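Local coordinates for ribose 5-phosphate isomerase (PDB 3M1P), which probably interconverts ribose 5-phosphate and ribulose 5-phosphate, as expected of a type B ribose 5-phosphate isomerase, at residues I7-P12 / C36-A41. The protein carries 1 engineered substitution. Numbering follows the deposited sequence.
Sequences IGTDHP and CGPKTA
The Pro38 ring and Thr9 cross obliquely, with CD the ring atom nearest Thr9. CD lies 3.1 Å from Thr9 OG1 and 3.2 Å from Thr9 O, so the hydroxyl and the carbonyl of one residue both face the same ring carbon. The first torsion of Thr9 (chi1 76°) sets OG1 between the backbone N and carbonyl carbon, the crowded position, and so near CD. From there the hydroxyl donates to Asp10 O, 3.0 Å from OG1, in the carbonyl plane and on a lone pair, which fixes its rotation. Further back, Cys36 N gives the one hydrogen bond between 7-12 and 36-41, reaching Ile7 O at 2.7 Å nearly along the C=O axis; this prolongs the pairing of parallel strands 3-9 and 31-35 just past the latter's end. Gly37 then passes Gly8, no side chain on either, with their CA atoms 4.0 Å apart. Farther along, His11 CB approaches Ala41 O at 3.9 Å, while the imidazole leads away from 36-41; the side chain lies about 3 Å from a bound phosphate ion, probably from the crystallisation liquor. Pro38 CD, polarised somewhat by its imide nitrogen, faces two oxygens, consistent with weak C-H...O attraction, while OG1 spends its proton on Asp10 O.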
# COMPACT_ATOMS: atom_id res chain seq x y z
N ILE A 7 4.88 -22.59 -7.71
CA ILE A 7 3.80 -21.81 -7.13
C ILE A 7 3.12 -22.58 -6.00
O ILE A 7 2.74 -23.75 -6.17
CB ILE A 7 2.75 -21.39 -8.21
CG1 ILE A 7 3.40 -20.53 -9.30
CG2 ILE A 7 1.56 -20.65 -7.55
CD1 ILE A 7 2.65 -20.50 -10.64
N GLY A 8 2.97 -21.94 -4.84
CA GLY A 8 2.19 -22.51 -3.74
C GLY A 8 1.18 -21.52 -3.19
O GLY A 8 1.35 -20.31 -3.33
N THR A 9 0.11 -22.04 -2.59
CA THR A 9 -0.90 -21.21 -1.91
C THR A 9 -1.40 -21.93 -0.66
O THR A 9 -1.12 -23.12 -0.46
CB THR A 9 -2.15 -20.87 -2.82
OG1 THR A 9 -3.00 -22.02 -2.94
CG2 THR A 9 -1.75 -20.42 -4.20
N ASP A 10 -2.14 -21.21 0.18
CA ASP A 10 -3.01 -21.86 1.15
C ASP A 10 -4.46 -21.78 0.65
O ASP A 10 -4.69 -21.49 -0.53
CB ASP A 10 -2.80 -21.33 2.58
CG ASP A 10 -3.22 -19.88 2.75
OD1 ASP A 10 -3.48 -19.18 1.73
OD2 ASP A 10 -3.29 -19.44 3.92
N HIS A 11 -5.43 -22.04 1.53
CA HIS A 11 -6.84 -22.14 1.11
C HIS A 11 -7.46 -20.88 0.50
O HIS A 11 -8.00 -20.97 -0.60
CB HIS A 11 -7.72 -22.72 2.23
CG HIS A 11 -7.33 -22.25 3.60
ND1 HIS A 11 -8.19 -21.56 4.43
CD2 HIS A 11 -6.16 -22.35 4.28
CE1 HIS A 11 -7.57 -21.27 5.56
NE2 HIS A 11 -6.34 -21.74 5.49
N PRO A 12 -7.39 -19.70 1.19
CA PRO A 12 -8.04 -18.53 0.60
C PRO A 12 -7.45 -18.09 -0.75
O PRO A 12 -8.19 -17.58 -1.60
CB PRO A 12 -7.84 -17.44 1.66
CG PRO A 12 -6.70 -17.88 2.49
CD PRO A 12 -6.73 -19.37 2.47
N CYS A 36 2.30 -26.14 -7.31
CA CYS A 36 2.54 -27.04 -6.20
C CYS A 36 1.63 -26.72 -5.01
O CYS A 36 1.91 -27.15 -3.89
CB CYS A 36 4.01 -26.97 -5.77
SG CYS A 36 5.19 -27.55 -7.02
N GLY A 37 0.56 -25.98 -5.25
CA GLY A 37 -0.35 -25.57 -4.17
C GLY A 37 -1.46 -26.59 -4.05
O GLY A 37 -1.43 -27.62 -4.72
N PRO A 38 -2.47 -26.31 -3.19
CA PRO A 38 -3.52 -27.30 -3.00
C PRO A 38 -4.23 -27.57 -4.33
O PRO A 38 -4.37 -26.66 -5.16
CB PRO A 38 -4.47 -26.62 -2.01
CG PRO A 38 -3.71 -25.53 -1.40
CD PRO A 38 -2.71 -25.09 -2.41
N LYS A 39 -4.64 -28.82 -4.54
CA LYS A 39 -5.39 -29.19 -5.74
C LYS A 39 -6.86 -28.79 -5.63
O LYS A 39 -7.56 -28.71 -6.63
CB LYS A 39 -5.25 -30.70 -6.05
CG LYS A 39 -3.79 -31.17 -6.27
CD LYS A 39 -3.70 -32.48 -7.05
CE LYS A 39 -2.24 -32.95 -7.15
NZ LYS A 39 -1.98 -33.82 -8.35
N THR A 40 -7.31 -28.51 -4.40
CA THR A 40 -8.70 -28.11 -4.13
C THR A 40 -8.81 -26.98 -3.09
O THR A 40 -7.80 -26.55 -2.52
CB THR A 40 -9.57 -29.31 -3.71
OG1 THR A 40 -8.90 -30.05 -2.68
CG2 THR A 40 -9.85 -30.22 -4.91
N ALA A 41 -10.04 -26.53 -2.83
CA ALA A 41 -10.32 -25.36 -1.96
C ALA A 41 -10.28 -25.66 -0.46
O ALA A 41 -10.51 -24.77 0.38
CB ALA A 41 -11.68 -24.73 -2.34